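Squalene synthase HpnC (Alicyclobacillus acidocaldarius subsp. acidocaldarius, PDB 4HD1) probably joins isoprenoid diphosphates head to head on the way to squalene. Local coordinates at residues N28-L40 with P235-L247. Sequence-based numbering, arbitrary orientation.
Sequences NFSVVSLFVPRHL and PPRLARQLKLYRL
Phe35 lays one face of its ring on the backbone of helix 236-257, with Arg240 C 3.9 Å above the ring plane and over its centre. Its CG lies anti to the carbonyl carbon (chi1 -67°), which carries the ring across the helix, and at the ring's edge CE2 meets Leu244 CD2 at 3.6 Å. That same methyl also touches Val31 CG1, so one leucine branch bridges short helix 29-32 and the turn after it. In this all-helical fold of the trans-isoprenyl diphosphate synthase class, the link between helices 29-32 and 41-56, with its type I turn from Ser33 to Val36, is held against the first turns of the chain's last modelled helix, 236-257. Gln241 uses both ends of its amide: OE1 accepts from Phe35 N at 3.0 Å, while NE2 donates to Val31 O at 3.2 Å. A leucine here would probably leave Phe35 N without its acceptor across the contact and Val31 O with only the bond from Leu34 N. Tyr245 OH donates to Val32 O (2.8 Å), in the carbonyl plane on a lone pair. Outermost, bent Arg237 brings NH1 to Phe35 O at 2.9 Å, from above the carbonyl plane.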
ATOM      1  N   ASN A  28       4.235   4.425 -12.362  1.00107.77           N
ATOM      2  CA  ASN A  28       4.137   3.083 -12.909  1.00111.00           C
ATOM      3  C   ASN A  28       2.718   2.560 -13.080  1.00106.12           C
ATOM      4  O   ASN A  28       2.516   1.348 -13.171  1.00101.32           O
ATOM      5  CB  ASN A  28       4.950   2.118 -12.049  1.00118.33           C
ATOM      6  CG  ASN A  28       6.433   2.228 -12.309  1.00126.17           C
ATOM      7  OD1 ASN A  28       6.897   1.969 -13.419  1.00119.21           O
ATOM      8  ND2 ASN A  28       7.190   2.614 -11.285  1.00132.81           N
ATOM      9  N   PHE A  29       1.741   3.461 -13.153  1.00102.74           N
ATOM     10  CA  PHE A  29       0.347   3.032 -13.103  1.00105.02           C
ATOM     11  C   PHE A  29      -0.097   2.140 -14.259  1.00104.44           C
ATOM     12  O   PHE A  29      -0.981   1.302 -14.086  1.00108.87           O
ATOM     13  CB  PHE A  29      -0.618   4.197 -12.914  1.00106.55           C
ATOM     14  CG  PHE A  29      -1.943   3.773 -12.364  1.00112.17           C
ATOM     15  CD1 PHE A  29      -3.053   3.663 -13.192  1.00115.63           C
ATOM     16  CD2 PHE A  29      -2.071   3.434 -11.023  1.00112.90           C
ATOM     17  CE1 PHE A  29      -4.273   3.246 -12.684  1.00120.96           C
ATOM     18  CE2 PHE A  29      -3.289   3.018 -10.510  1.00123.13           C
ATOM     19  CZ  PHE A  29      -4.393   2.926 -11.341  1.00125.47           C
ATOM     20  N   SER A  30       0.522   2.302 -15.426  1.00 96.07           N
ATOM     21  CA  SER A  30       0.238   1.431 -16.566  1.00 95.00           C
ATOM     22  C   SER A  30       0.511  -0.043 -16.277  1.00 96.68           C
ATOM     23  O   SER A  30      -0.149  -0.912 -16.829  1.00 91.88           O
ATOM     24  CB  SER A  30       1.025   1.872 -17.794  1.00 90.77           C
ATOM     25  OG  SER A  30       0.390   2.962 -18.427  1.00 87.00           O
ATOM     26  N   VAL A  31       1.493  -0.306 -15.419  1.00 98.00           N
ATOM     27  CA  VAL A  31       1.818  -1.664 -14.990  1.00104.34           C
ATOM     28  C   VAL A  31       0.806  -2.117 -13.943  1.00111.03           C
ATOM     29  O   VAL A  31       0.229  -3.197 -14.058  1.00109.80           O
ATOM     30  CB  VAL A  31       3.248  -1.768 -14.411  1.00104.62           C
ATOM     31  CG1 VAL A  31       3.587  -3.210 -14.070  1.00103.31           C
ATOM     32  CG2 VAL A  31       4.271  -1.217 -15.390  1.00 91.17           C
ATOM     33  N   VAL A  32       0.595  -1.272 -12.933  1.00 82.94           N
ATOM     34  CA  VAL A  32      -0.351  -1.532 -11.836  1.00 86.25           C
ATOM     35  C   VAL A  32      -1.765  -1.869 -12.345  1.00 83.98           C
ATOM     36  O   VAL A  32      -2.512  -2.592 -11.676  1.00 81.84           O
ATOM     37  CB  VAL A  32      -0.377  -0.345 -10.821  1.00 88.48           C
ATOM     38  CG1 VAL A  32      -1.498  -0.488  -9.793  1.00 87.46           C
ATOM     39  CG2 VAL A  32       0.963  -0.211 -10.107  1.00 87.20           C
ATOM     40  N   SER A  33      -2.108  -1.369 -13.535  1.00 79.66           N
ATOM     41  CA  SER A  33      -3.446  -1.539 -14.100  1.00 74.39           C
ATOM     42  C   SER A  33      -3.463  -2.237 -15.470  1.00 73.44           C
ATOM     43  O   SER A  33      -4.494  -2.227 -16.161  1.00 70.51           O
ATOM     44  CB  SER A  33      -4.125  -0.178 -14.219  1.00 70.74           C
ATOM     45  OG  SER A  33      -3.618   0.501 -15.352  1.00 73.34           O
ATOM     46  N   LEU A  34      -2.331  -2.836 -15.849  1.00 70.76           N
ATOM     47  CA  LEU A  34      -2.157  -3.499 -17.158  1.00 70.87           C
ATOM     48  C   LEU A  34      -3.150  -4.644 -17.416  1.00 66.51           C
ATOM     49  O   LEU A  34      -3.360  -5.058 -18.560  1.00 63.49           O
ATOM     50  CB  LEU A  34      -0.711  -4.007 -17.274  1.00 71.32           C
ATOM     51  CG  LEU A  34      -0.186  -4.825 -18.458  1.00 73.19           C
ATOM     52  CD1 LEU A  34      -0.003  -3.967 -19.700  1.00 69.90           C
ATOM     53  CD2 LEU A  34       1.131  -5.476 -18.065  1.00 74.53           C
ATOM     54  N   PHE A  35      -3.759  -5.146 -16.346  1.00 65.97           N
ATOM     55  CA  PHE A  35      -4.650  -6.289 -16.430  1.00 64.40           C
ATOM     56  C   PHE A  35      -6.098  -5.948 -16.157  1.00 58.38           C
ATOM     57  O   PHE A  35      -6.976  -6.792 -16.326  1.00 58.36           O
ATOM     58  CB  PHE A  35      -4.231  -7.338 -15.415  1.00 74.22           C
ATOM     59  CG  PHE A  35      -2.916  -7.974 -15.711  1.00 81.09           C
ATOM     60  CD1 PHE A  35      -2.841  -9.045 -16.586  1.00 85.25           C
ATOM     61  CD2 PHE A  35      -1.750  -7.506 -15.109  1.00 86.18           C
ATOM     62  CE1 PHE A  35      -1.627  -9.647 -16.847  1.00 95.50           C
ATOM     63  CE2 PHE A  35      -0.533  -8.099 -15.370  1.00118.73           C
ATOM     64  CZ  PHE A  35      -0.474  -9.172 -16.239  1.00101.98           C
ATOM     65  N   VAL A  36      -6.343  -4.722 -15.713  1.00 55.89           N
ATOM     66  CA  VAL A  36      -7.674  -4.322 -15.271  1.00 52.48           C
ATOM     67  C   VAL A  36      -8.570  -4.066 -16.486  1.00 52.83           C
ATOM     68  O   VAL A  36      -8.211  -3.257 -17.356  1.00 53.22           O
ATOM     69  CB  VAL A  36      -7.610  -3.087 -14.333  1.00 49.80           C
ATOM     70  CG1 VAL A  36      -8.999  -2.703 -13.838  1.00 47.84           C
ATOM     71  CG2 VAL A  36      -6.673  -3.358 -13.153  1.00 47.67           C
ATOM     72  N   PRO A  37      -9.737  -4.756 -16.551  1.00 52.53           N
ATOM     73  CA  PRO A  37     -10.681  -4.568 -17.667  1.00 53.90           C
ATOM     74  C   PRO A  37     -11.149  -3.124 -17.742  1.00 54.61           C
ATOM     75  O   PRO A  37     -11.217  -2.450 -16.709  1.00 53.00           O
ATOM     76  CB  PRO A  37     -11.878  -5.473 -17.310  1.00 51.43           C
ATOM     77  CG  PRO A  37     -11.479  -6.261 -16.110  1.00 50.96           C
ATOM     78  CD  PRO A  37     -10.295  -5.602 -15.474  1.00 50.38           C
ATOM     79  N   ARG A  38     -11.490  -2.661 -18.946  1.00 61.21           N
ATOM     80  CA  ARG A  38     -11.906  -1.270 -19.138  1.00 63.87           C
ATOM     81  C   ARG A  38     -13.030  -0.852 -18.203  1.00 59.17           C
ATOM     82  O   ARG A  38     -13.025   0.272 -17.710  1.00 60.47           O
ATOM     83  CB  ARG A  38     -12.287  -0.971 -20.589  1.00 74.38           C
ATOM     84  CG  ARG A  38     -13.201  -1.996 -21.231  1.00 89.34           C
ATOM     85  CD  ARG A  38     -13.922  -1.384 -22.422  1.00107.10           C
ATOM     86  NE  ARG A  38     -13.686  -2.172 -23.629  1.00119.96           N
ATOM     87  CZ  ARG A  38     -12.633  -2.018 -24.430  1.00132.37           C
ATOM     88  NH1 ARG A  38     -11.708  -1.098 -24.162  1.00112.89           N
ATOM     89  NH2 ARG A  38     -12.505  -2.787 -25.504  1.00133.21           N
ATOM     90  N   HIS A  39     -13.983  -1.741 -17.947  1.00 57.66           N
ATOM     91  CA  HIS A  39     -15.116  -1.365 -17.106  1.00 57.26           C
ATOM     92  C   HIS A  39     -14.761  -1.275 -15.646  1.00 53.77           C
ATOM     93  O   HIS A  39     -15.559  -0.784 -14.851  1.00 52.58           O
ATOM     94  CB  HIS A  39     -16.318  -2.280 -17.330  1.00 60.40           C
ATOM     95  CG  HIS A  39     -16.214  -3.605 -16.631  1.00 61.72           C
ATOM     96  ND1 HIS A  39     -15.533  -4.646 -17.150  1.00 65.84           N
ATOM     97  CD2 HIS A  39     -16.742  -4.043 -15.418  1.00 59.76           C
ATOM     98  CE1 HIS A  39     -15.617  -5.696 -16.310  1.00 65.20           C
ATOM     99  NE2 HIS A  39     -16.356  -5.324 -15.249  1.00 62.74           N
ATOM    100  N   LEU A  40     -13.564  -1.736 -15.282  1.00 51.55           N
ATOM    101  CA  LEU A  40     -13.107  -1.638 -13.890  1.00 50.69           C
ATOM    102  C   LEU A  40     -12.022  -0.591 -13.662  1.00 49.43           C
ATOM    103  O   LEU A  40     -11.843  -0.140 -12.523  1.00 51.75           O
ATOM    104  CB  LEU A  40     -12.653  -3.001 -13.340  1.00 50.37           C
ATOM    105  CG  LEU A  40     -13.727  -4.084 -13.176  1.00 51.90           C
ATOM    106  CD1 LEU A  40     -13.096  -5.382 -12.654  1.00 51.60           C
ATOM    107  CD2 LEU A  40     -14.903  -3.635 -12.301  1.00 47.69           C
ATOM    108  N   PRO A 235     -10.823 -13.999 -10.607  1.00 54.58           N
ATOM    109  CA  PRO A 235     -10.846 -13.986 -12.078  1.00 54.76           C
ATOM    110  C   PRO A 235      -9.418 -13.919 -12.651  1.00 54.20           C
ATOM    111  O   PRO A 235      -8.545 -13.306 -12.025  1.00 55.20           O
ATOM    112  CB  PRO A 235     -11.629 -12.709 -12.404  1.00 55.44           C
ATOM    113  CG  PRO A 235     -12.508 -12.491 -11.216  1.00 57.20           C
ATOM    114  CD  PRO A 235     -11.691 -12.947 -10.039  1.00 55.05           C
ATOM    115  N   PRO A 236      -9.172 -14.566 -13.811  1.00 53.18           N
ATOM    116  CA  PRO A 236      -7.804 -14.643 -14.376  1.00 54.97           C
ATOM    117  C   PRO A 236      -7.103 -13.282 -14.577  1.00 55.58           C
ATOM    118  O   PRO A 236      -5.884 -13.183 -14.412  1.00 56.33           O
ATOM    119  CB  PRO A 236      -7.992 -15.371 -15.722  1.00 55.02           C
ATOM    120  CG  PRO A 236      -9.409 -15.837 -15.780  1.00 53.22           C
ATOM    121  CD  PRO A 236     -10.144 -15.405 -14.543  1.00 53.40           C
ATOM    122  N   ARG A 237      -7.866 -12.246 -14.913  1.00 57.04           N
ATOM    123  CA  ARG A 237      -7.312 -10.897 -15.021  1.00 58.44           C
ATOM    124  C   ARG A 237      -6.724 -10.415 -13.687  1.00 56.01           C
ATOM    125  O   ARG A 237      -5.595  -9.919 -13.651  1.00 55.37           O
ATOM    126  CB  ARG A 237      -8.364  -9.918 -15.533  1.00 61.17           C
ATOM    127  CG  ARG A 237      -8.820 -10.173 -16.960  1.00 66.29           C
ATOM    128  CD  ARG A 237      -8.036  -9.310 -17.923  1.00 72.43           C
ATOM    129  NE  ARG A 237      -8.886  -8.782 -18.990  1.00 79.81           N
ATOM    130  CZ  ARG A 237      -8.718  -7.597 -19.569  1.00 82.69           C
ATOM    131  NH1 ARG A 237      -7.739  -6.791 -19.174  1.00 79.26           N
ATOM    132  NH2 ARG A 237      -9.545  -7.213 -20.535  1.00 88.14           N
ATOM    133  N   LEU A 238      -7.471 -10.570 -12.595  1.00 54.04           N
ATOM    134  CA  LEU A 238      -6.934 -10.242 -11.274  1.00 53.35           C
ATOM    135  C   LEU A 238      -5.785 -11.186 -10.885  1.00 52.87           C
ATOM    136  O   LEU A 238      -4.801 -10.750 -10.273  1.00 53.72           O
ATOM    137  CB  LEU A 238      -8.033 -10.225 -10.197  1.00 52.97           C
ATOM    138  CG  LEU A 238      -7.607  -9.926  -8.744  1.00 51.79           C
ATOM    139  CD1 LEU A 238      -6.780  -8.653  -8.631  1.00 49.90           C
ATOM    140  CD2 LEU A 238      -8.818  -9.850  -7.828  1.00 51.92           C
ATOM    141  N   ALA A 239      -5.895 -12.459 -11.260  1.00 51.64           N
ATOM    142  CA  ALA A 239      -4.854 -13.434 -10.933  1.00 50.82           C
ATOM    143  C   ALA A 239      -3.500 -13.028 -11.510  1.00 52.14           C
ATOM    144  O   ALA A 239      -2.498 -13.025 -10.794  1.00 52.79           O
ATOM    145  CB  ALA A 239      -5.246 -14.844 -11.389  1.00 48.75           C
ATOM    146  N   ARG A 240      -3.474 -12.655 -12.788  1.00 53.87           N
ATOM    147  CA  ARG A 240      -2.230 -12.228 -13.436  1.00 56.29           C
ATOM    148  C   ARG A 240      -1.668 -10.940 -12.830  1.00 57.24           C
ATOM    149  O   ARG A 240      -0.448 -10.783 -12.718  1.00 59.04           O
ATOM    150  CB  ARG A 240      -2.425 -12.069 -14.942  1.00 58.37           C
ATOM    151  CG  ARG A 240      -2.787 -13.352 -15.667  1.00 61.39           C
ATOM    152  CD  ARG A 240      -2.713 -13.192 -17.180  1.00 69.13           C
ATOM    153  NE  ARG A 240      -3.855 -13.836 -17.829  1.00 75.83           N
ATOM    154  CZ  ARG A 240      -4.870 -13.185 -18.394  1.00 81.62           C
ATOM    155  NH1 ARG A 240      -4.891 -11.856 -18.427  1.00 96.36           N
ATOM    156  NH2 ARG A 240      -5.866 -13.865 -18.939  1.00 80.46           N
ATOM    157  N   GLN A 241      -2.556 -10.030 -12.431  1.00 58.67           N
ATOM    158  CA  GLN A 241      -2.147  -8.796 -11.754  1.00 61.91           C
ATOM    159  C   GLN A 241      -1.446  -9.130 -10.440  1.00 61.05           C
ATOM    160  O   GLN A 241      -0.360  -8.615 -10.158  1.00 58.36           O
ATOM    161  CB  GLN A 241      -3.351  -7.881 -11.495  1.00 62.49           C
ATOM    162  CG  GLN A 241      -2.992  -6.430 -11.215  1.00 70.44           C
ATOM    163  CD  GLN A 241      -2.393  -5.746 -12.434  1.00 77.86           C
ATOM    164  OE1 GLN A 241      -3.098  -5.408 -13.390  1.00 78.23           O
ATOM    165  NE2 GLN A 241      -1.079  -5.554 -12.413  1.00 83.57           N
ATOM    166  N   LEU A 242      -2.066 -10.009  -9.650  1.00 61.20           N
ATOM    167  CA  LEU A 242      -1.486 -10.456  -8.381  1.00 58.07           C
ATOM    168  C   LEU A 242      -0.164 -11.165  -8.590  1.00 57.43           C
ATOM    169  O   LEU A 242       0.796 -10.900  -7.870  1.00 58.47           O
ATOM    170  CB  LEU A 242      -2.446 -11.372  -7.617  1.00 53.46           C
ATOM    171  CG  LEU A 242      -3.696 -10.697  -7.057  1.00 52.52           C
ATOM    172  CD1 LEU A 242      -4.662 -11.770  -6.588  1.00 53.16           C
ATOM    173  CD2 LEU A 242      -3.371  -9.715  -5.934  1.00 49.17           C
ATOM    174  N   LYS A 243      -0.112 -12.053  -9.581  1.00 56.61           N
ATOM    175  CA  LYS A 243       1.116 -12.785  -9.873  1.00 58.64           C
ATOM    176  C   LYS A 243       2.239 -11.782 -10.112  1.00 61.62           C
ATOM    177  O   LYS A 243       3.348 -11.896  -9.587  1.00 64.25           O
ATOM    178  CB  LYS A 243       0.928 -13.698 -11.085  1.00 57.55           C
ATOM    179  CG  LYS A 243       2.189 -14.438 -11.514  1.00 59.43           C
ATOM    180  CD  LYS A 243       1.854 -15.598 -12.450  1.00 61.99           C
ATOM    181  CE  LYS A 243       3.070 -16.069 -13.233  1.00 63.78           C
ATOM    182  NZ  LYS A 243       2.697 -17.013 -14.329  1.00 70.41           N
ATOM    183  N   LEU A 244       1.931 -10.770 -10.886  1.00 70.79           N
ATOM    184  CA  LEU A 244       2.917  -9.794 -11.255  1.00 66.76           C
ATOM    185  C   LEU A 244       3.374  -8.916 -10.079  1.00 47.03           C
ATOM    186  O   LEU A 244       4.565  -8.621  -9.962  1.00 47.52           O
ATOM    187  CB  LEU A 244       2.375  -8.966 -12.398  1.00 41.69           C
ATOM    188  CG  LEU A 244       3.213  -7.752 -12.763  1.00 41.92           C
ATOM    189  CD1 LEU A 244       4.565  -8.180 -13.329  1.00 42.46           C
ATOM    190  CD2 LEU A 244       2.455  -6.913 -13.786  1.00 42.58           C
ATOM    191  N   TYR A 245       2.460  -8.508  -9.200  1.00 49.66           N
ATOM    192  CA  TYR A 245       2.892  -7.871  -7.949  1.00 56.74           C
ATOM    193  C   TYR A 245       3.838  -8.808  -7.194  1.00 58.76           C
ATOM    194  O   TYR A 245       4.890  -8.375  -6.714  1.00 62.24           O
ATOM    195  CB  TYR A 245       1.706  -7.505  -7.052  1.00 60.44           C
ATOM    196  CG  TYR A 245       0.702  -6.524  -7.639  1.00 63.73           C
ATOM    197  CD1 TYR A 245       1.080  -5.576  -8.598  1.00 66.09           C
ATOM    198  CD2 TYR A 245      -0.628  -6.526  -7.198  1.00 62.77           C
ATOM    199  CE1 TYR A 245       0.155  -4.675  -9.116  1.00 71.87           C
ATOM    200  CE2 TYR A 245      -1.559  -5.632  -7.707  1.00 63.96           C
ATOM    201  CZ  TYR A 245      -1.162  -4.708  -8.661  1.00 72.05           C
ATOM    202  OH  TYR A 245      -2.089  -3.823  -9.165  1.00 77.25           O
ATOM    203  N   ARG A 246       3.465 -10.090  -7.107  1.00 58.74           N
ATOM    204  CA  ARG A 246       4.278 -11.096  -6.423  1.00 59.80           C
ATOM    205  C   ARG A 246       5.665 -11.204  -7.049  1.00 63.33           C
ATOM    206  O   ARG A 246       6.670 -11.197  -6.337  1.00 65.16           O
ATOM    207  CB  ARG A 246       3.587 -12.468  -6.388  1.00 60.22           C
ATOM    208  CG  ARG A 246       4.526 -13.609  -6.002  1.00 63.58           C
ATOM    209  CD  ARG A 246       3.834 -14.946  -5.746  1.00 62.72           C
ATOM    210  NE  ARG A 246       3.117 -15.499  -6.900  1.00 61.27           N
ATOM    211  CZ  ARG A 246       3.671 -16.177  -7.908  1.00 60.78           C
ATOM    212  NH1 ARG A 246       4.981 -16.390  -7.956  1.00 62.87           N
ATOM    213  NH2 ARG A 246       2.902 -16.637  -8.886  1.00 60.83           N
ATOM    214  N   LEU A 247       5.717 -11.286  -8.377  1.00 64.00           N
ATOM    215  CA  LEU A 247       6.990 -11.426  -9.084  1.00 64.60           C
ATOM    216  C   LEU A 247       7.900 -10.243  -8.789  1.00 64.46           C
ATOM    217  O   LEU A 247       9.079 -10.428  -8.490  1.00 67.73           O
ATOM    218  CB  LEU A 247       6.779 -11.597 -10.593  1.00 59.54           C
ATOM    219  CG  LEU A 247       6.130 -12.917 -11.025  1.00 61.28           C
ATOM    220  CD1 LEU A 247       5.772 -12.894 -12.509  1.00 57.79           C
ATOM    221  CD2 LEU A 247       6.988 -14.140 -10.672  1.00 60.98           C
TER